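Local coordinates for protein diguanylate cyclase (Marinobacter aquaeolei VT8, PDB 3IGN) that probably makes the second messenger c-di-GMP from two GTP molecules, through its C-terminal GGDEF domain, captured here with bound c-di-GMP, at residues A[100-114]-A[126-138]. Numbering follows the deposited sequence.
Sequences AESARVICERIREAI and IQYTVSMGIAQLT. With C2E (9,9'-[(2R,3R,3aS,5S,7aR,9R,10R,10aS,12S,14aR)-3,5,10,12-tetrahydroxy-5,12-dioxidooctahydro-2H,7H-difuro[3,2-d:3',2'-j][1,3,7,9,2,8]tetraoxadiphosphacyclododecine-2,9-diyl]bis(2-amino-1,9-dihydro-6H-purin-6-one)), chain B.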
# COMPACT_ATOMS: atom_id res chain seq x y z
N ALA A 100 -11.10 -10.17 -2.97
CA ALA A 100 -10.96 -8.93 -3.74
C ALA A 100 -11.99 -7.85 -3.42
O ALA A 100 -11.64 -6.69 -3.21
CB ALA A 100 -11.00 -9.26 -5.23
N GLU A 101 -13.26 -8.23 -3.37
CA GLU A 101 -14.32 -7.28 -3.10
C GLU A 101 -14.20 -6.66 -1.71
O GLU A 101 -14.47 -5.48 -1.54
CB GLU A 101 -15.68 -7.96 -3.27
CG GLU A 101 -15.99 -8.45 -4.70
CD GLU A 101 -14.92 -9.37 -5.29
OE1 GLU A 101 -14.45 -10.31 -4.60
OE2 GLU A 101 -14.55 -9.15 -6.47
N SER A 102 -13.77 -7.46 -0.73
CA SER A 102 -13.62 -6.96 0.64
C SER A 102 -12.41 -6.05 0.74
O SER A 102 -12.40 -5.09 1.52
CB SER A 102 -13.48 -8.13 1.62
OG SER A 102 -14.67 -8.89 1.64
N ALA A 103 -11.37 -6.37 -0.01
CA ALA A 103 -10.15 -5.56 -0.03
C ALA A 103 -10.47 -4.15 -0.54
O ALA A 103 -9.95 -3.16 -0.05
CB ALA A 103 -9.10 -6.22 -0.91
N ARG A 104 -11.36 -4.08 -1.52
CA ARG A 104 -11.73 -2.79 -2.08
C ARG A 104 -12.30 -1.87 -0.99
O ARG A 104 -12.04 -0.68 -1.00
CB ARG A 104 -12.75 -3.00 -3.20
CG ARG A 104 -13.00 -1.77 -4.04
CD ARG A 104 -14.29 -1.91 -4.81
NE ARG A 104 -14.15 -2.72 -6.01
CZ ARG A 104 -13.42 -2.37 -7.07
NH1 ARG A 104 -12.77 -1.22 -7.05
NH2 ARG A 104 -13.36 -3.16 -8.13
N VAL A 105 -13.03 -2.44 -0.04
CA VAL A 105 -13.61 -1.65 1.05
C VAL A 105 -12.56 -0.96 1.90
O VAL A 105 -12.65 0.25 2.13
CB VAL A 105 -14.50 -2.53 1.97
CG1 VAL A 105 -15.01 -1.69 3.13
CG2 VAL A 105 -15.64 -3.12 1.19
N ILE A 106 -11.57 -1.71 2.38
CA ILE A 106 -10.52 -1.11 3.20
C ILE A 106 -9.71 -0.14 2.34
O ILE A 106 -9.33 0.93 2.81
CB ILE A 106 -9.60 -2.22 3.82
CG1 ILE A 106 -8.17 -1.69 4.03
CG2 ILE A 106 -9.59 -3.45 2.96
CD1 ILE A 106 -8.01 -0.74 5.20
N CYS A 107 -9.45 -0.51 1.09
CA CYS A 107 -8.69 0.37 0.22
C CYS A 107 -9.42 1.70 -0.01
O CYS A 107 -8.82 2.76 0.08
CB CYS A 107 -8.40 -0.33 -1.11
SG CYS A 107 -7.08 -1.58 -0.97
N GLU A 108 -10.72 1.63 -0.28
CA GLU A 108 -11.51 2.84 -0.49
C GLU A 108 -11.51 3.71 0.77
O GLU A 108 -11.40 4.93 0.68
CB GLU A 108 -12.94 2.47 -0.86
CG GLU A 108 -13.91 3.65 -0.94
CD GLU A 108 -13.55 4.65 -2.02
OE1 GLU A 108 -12.62 4.38 -2.82
OE2 GLU A 108 -14.22 5.71 -2.09
N ARG A 109 -11.63 3.07 1.93
CA ARG A 109 -11.64 3.81 3.19
C ARG A 109 -10.32 4.56 3.33
O ARG A 109 -10.30 5.71 3.76
CB ARG A 109 -11.84 2.85 4.37
CG ARG A 109 -12.20 3.56 5.67
CD ARG A 109 -12.66 2.58 6.75
NE ARG A 109 -11.59 1.68 7.17
CZ ARG A 109 -11.60 0.36 6.99
NH1 ARG A 109 -12.63 -0.21 6.39
NH2 ARG A 109 -10.58 -0.37 7.40
N ILE A 110 -9.22 3.92 2.96
CA ILE A 110 -7.92 4.58 3.03
C ILE A 110 -7.84 5.68 1.96
O ILE A 110 -7.40 6.80 2.25
CB ILE A 110 -6.75 3.58 2.83
CG1 ILE A 110 -6.54 2.75 4.09
CG2 ILE A 110 -5.48 4.35 2.51
CD1 ILE A 110 -5.41 1.73 3.98
N ARG A 111 -8.27 5.37 0.74
CA ARG A 111 -8.24 6.36 -0.34
C ARG A 111 -8.97 7.62 0.08
O ARG A 111 -8.46 8.73 -0.08
CB ARG A 111 -8.91 5.83 -1.61
CG ARG A 111 -8.69 6.71 -2.85
CD ARG A 111 -9.73 6.43 -3.92
NE ARG A 111 -11.07 6.70 -3.43
CZ ARG A 111 -11.54 7.92 -3.17
NH1 ARG A 111 -10.77 8.98 -3.36
NH2 ARG A 111 -12.76 8.07 -2.68
N GLU A 112 -10.18 7.45 0.60
CA GLU A 112 -11.00 8.58 1.02
C GLU A 112 -10.36 9.35 2.17
O GLU A 112 -10.39 10.58 2.19
CB GLU A 112 -12.39 8.10 1.41
CG GLU A 112 -13.45 9.20 1.36
CD GLU A 112 -14.85 8.66 1.62
OE1 GLU A 112 -15.13 7.52 1.21
OE2 GLU A 112 -15.67 9.39 2.23
N ALA A 113 -9.79 8.63 3.13
CA ALA A 113 -9.16 9.28 4.27
C ALA A 113 -7.99 10.14 3.80
O ALA A 113 -7.73 11.20 4.36
CB ALA A 113 -8.68 8.23 5.27
N ILE A 114 -7.29 9.67 2.78
CA ILE A 114 -6.16 10.42 2.24
C ILE A 114 -6.67 11.61 1.43
O ILE A 114 -6.13 12.71 1.53
CB ILE A 114 -5.28 9.52 1.35
CG1 ILE A 114 -4.65 8.41 2.21
CG2 ILE A 114 -4.23 10.36 0.62
CD1 ILE A 114 -3.18 8.17 1.99
N ILE A 126 -0.95 21.04 2.12
CA ILE A 126 -1.07 20.10 1.01
C ILE A 126 -2.23 19.12 1.01
O ILE A 126 -2.65 18.60 2.04
CB ILE A 126 0.20 19.22 0.93
CG1 ILE A 126 1.44 20.10 1.00
CG2 ILE A 126 0.17 18.40 -0.34
CD1 ILE A 126 2.73 19.31 1.05
N GLN A 127 -2.74 18.86 -0.19
CA GLN A 127 -3.80 17.88 -0.39
C GLN A 127 -3.26 16.98 -1.49
O GLN A 127 -2.66 17.46 -2.45
CB GLN A 127 -5.11 18.55 -0.81
CG GLN A 127 -5.80 19.20 0.38
CD GLN A 127 -6.96 20.08 -0.02
OE1 GLN A 127 -7.06 21.23 0.43
NE2 GLN A 127 -7.86 19.56 -0.85
N TYR A 128 -3.44 15.68 -1.33
CA TYR A 128 -2.93 14.72 -2.30
C TYR A 128 -3.81 13.49 -2.34
O TYR A 128 -4.79 13.39 -1.60
CB TYR A 128 -1.50 14.32 -1.92
CG TYR A 128 -1.41 13.52 -0.63
CD1 TYR A 128 -1.65 14.11 0.61
CD2 TYR A 128 -1.10 12.16 -0.66
CE1 TYR A 128 -1.58 13.36 1.80
CE2 TYR A 128 -1.03 11.41 0.51
CZ TYR A 128 -1.27 12.01 1.73
OH TYR A 128 -1.21 11.25 2.88
N THR A 129 -3.47 12.55 -3.21
CA THR A 129 -4.23 11.32 -3.33
C THR A 129 -3.31 10.13 -3.55
O THR A 129 -2.10 10.29 -3.72
CB THR A 129 -5.22 11.38 -4.51
OG1 THR A 129 -4.50 11.63 -5.73
CG2 THR A 129 -6.25 12.47 -4.29
N VAL A 130 -3.89 8.94 -3.55
CA VAL A 130 -3.14 7.72 -3.77
C VAL A 130 -3.84 6.88 -4.82
O VAL A 130 -5.06 6.97 -5.01
CB VAL A 130 -3.02 6.84 -2.49
CG1 VAL A 130 -2.02 7.45 -1.51
CG2 VAL A 130 -4.39 6.71 -1.85
N SER A 131 -3.06 6.07 -5.52
CA SER A 131 -3.58 5.16 -6.53
C SER A 131 -3.35 3.80 -5.87
O SER A 131 -2.32 3.59 -5.26
CB SER A 131 -2.79 5.26 -7.84
OG SER A 131 -3.14 6.45 -8.54
N MSE A 132 -4.31 2.89 -5.99
CA MSE A 132 -4.16 1.59 -5.34
C MSE A 132 -4.50 0.40 -6.23
O MSE A 132 -5.45 0.45 -7.01
CB MSE A 132 -5.04 1.55 -4.09
CG MSE A 132 -4.93 2.81 -3.24
SE MSE A 132 -6.06 2.78 -1.67
CE MSE A 132 -7.68 3.34 -2.47
N GLY A 133 -3.72 -0.67 -6.10
CA GLY A 133 -3.95 -1.88 -6.87
C GLY A 133 -4.16 -3.06 -5.95
O GLY A 133 -3.42 -3.23 -4.98
N ILE A 134 -5.17 -3.87 -6.25
CA ILE A 134 -5.52 -5.04 -5.44
C ILE A 134 -5.41 -6.31 -6.27
O ILE A 134 -5.82 -6.35 -7.42
CB ILE A 134 -6.98 -4.95 -4.93
CG1 ILE A 134 -7.15 -3.79 -3.96
CG2 ILE A 134 -7.40 -6.28 -4.27
CD1 ILE A 134 -8.62 -3.47 -3.70
N ALA A 135 -4.85 -7.36 -5.67
CA ALA A 135 -4.77 -8.64 -6.34
C ALA A 135 -5.06 -9.74 -5.35
O ALA A 135 -4.29 -9.98 -4.41
CB ALA A 135 -3.38 -8.84 -6.96
N GLN A 136 -6.20 -10.41 -5.53
CA GLN A 136 -6.51 -11.53 -4.66
C GLN A 136 -5.68 -12.67 -5.22
O GLN A 136 -5.53 -12.81 -6.43
CB GLN A 136 -8.00 -11.89 -4.70
CG GLN A 136 -8.30 -13.21 -3.98
CD GLN A 136 -9.78 -13.46 -3.76
OE1 GLN A 136 -10.62 -12.65 -4.15
NE2 GLN A 136 -10.12 -14.59 -3.12
N LEU A 137 -5.12 -13.49 -4.34
CA LEU A 137 -4.31 -14.61 -4.77
C LEU A 137 -5.13 -15.77 -5.32
O LEU A 137 -6.10 -16.20 -4.70
CB LEU A 137 -3.45 -15.09 -3.59
CG LEU A 137 -2.44 -16.23 -3.82
CD1 LEU A 137 -1.49 -15.89 -4.96
CD2 LEU A 137 -1.67 -16.47 -2.52
N THR A 138 -4.74 -16.24 -6.50
CA THR A 138 -5.40 -17.37 -7.15
C THR A 138 -4.33 -18.46 -7.25
O THR A 138 -3.21 -18.28 -6.77
CB THR A 138 -5.86 -17.03 -8.58
OG1 THR A 138 -4.72 -16.96 -9.45
CG2 THR A 138 -6.58 -15.69 -8.60
P1 C2E B . -17.93 -2.64 6.24
O2P C2E B . -16.69 -1.72 6.68
O1P C2E B . -18.70 -1.94 5.18
O5' C2E B . -17.46 -4.04 5.69
C5' C2E B . -16.28 -4.19 4.99
C4' C2E B . -15.99 -5.64 4.61
O4' C2E B . -14.74 -5.56 3.92
C3' C2E B . -15.79 -6.53 5.86
O3' C2E B . -16.66 -7.67 6.03
C2' C2E B . -14.32 -6.91 5.84
O2' C2E B . -14.16 -8.33 5.85
C1' C2E B . -13.68 -6.21 4.65
N9 C2E B . -12.81 -5.22 5.33
C8 C2E B . -13.14 -3.92 5.69
N7 C2E B . -12.17 -3.34 6.29
C5 C2E B . -11.14 -4.20 6.38
C6 C2E B . -9.84 -4.13 6.93
O6 C2E B . -9.45 -3.11 7.48
N1 C2E B . -9.03 -5.24 6.84
C2 C2E B . -9.47 -6.39 6.22
N2 C2E B . -8.64 -7.47 6.14
N3 C2E B . -10.69 -6.47 5.70
C4 C2E B . -11.54 -5.42 5.76
P11 C2E B . -17.01 -7.83 7.60
O21 C2E B . -15.69 -8.02 8.50
O11 C2E B . -17.91 -9.00 7.79
O5A C2E B . -17.77 -6.47 7.96
C5A C2E B . -18.13 -6.12 9.24
C4A C2E B . -18.87 -4.78 9.27
O4A C2E B . -19.00 -4.46 10.66
C3A C2E B . -18.12 -3.63 8.57
O3A C2E B . -18.82 -2.99 7.53
C2A C2E B . -17.71 -2.68 9.66
O2A C2E B . -18.20 -1.35 9.43
C1A C2E B . -18.20 -3.27 10.97
N91 C2E B . -16.88 -3.59 11.57
C81 C2E B . -16.22 -4.81 11.58
N71 C2E B . -15.08 -4.71 12.18
C51 C2E B . -14.91 -3.44 12.59
C61 C2E B . -13.86 -2.75 13.28
O61 C2E B . -12.86 -3.34 13.63
N11 C2E B . -14.02 -1.42 13.55
C21 C2E B . -15.16 -0.75 13.15
N21 C2E B . -15.29 0.59 13.43
N31 C2E B . -16.14 -1.38 12.51
C41 C2E B . -16.05 -2.70 12.21
O HOH W 1 -12.96 -12.70 -5.34
O HOH W 2 -6.83 9.55 -2.40
O HOH W 3 -5.05 15.20 1.06
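I114 lays CG2 over one face of the Y128 ring, a CH-pi contact 3.8 Å from the ring centroid, just before strand 130-136 begins; helix 100-114 of the GGDEF domain lies over that strand, roughly antiparallel (153°). CG2 stands anti to the backbone N, and CG1, beside that N (chi1 -65°), carries CD1 across to V130 CG1 at 3.8 Å. The Y128 hydroxyl is hydrogen-bonded to T69 on helix 59-74. Further along, M132, a selenomethionine, brings SE to C107 CB at 3.9 Å, while C107 SG meets I134 CD1 at 3.7 Å. R111 turns back along the helix to grip E108 side-on, NE to OE1 and NH2 to OE2, with NH1 bridging to E115; a leucine here would probably leave the E108 carboxylate without its mate and free to turn. Facing away from the sheet, R109 donates from NH1 to N7 and from NH2 to O6 of a guanine of c-di-GMP, a ligand R78 and D81 also bind, consistent with the family's RxxD inhibitory site. At the helix start Q136, its chain extended, takes the A100 N-H on OE1 at 2.8 Å, from above the plane of the Q136 amide carbonyl; water 1 donates to the same oxygen.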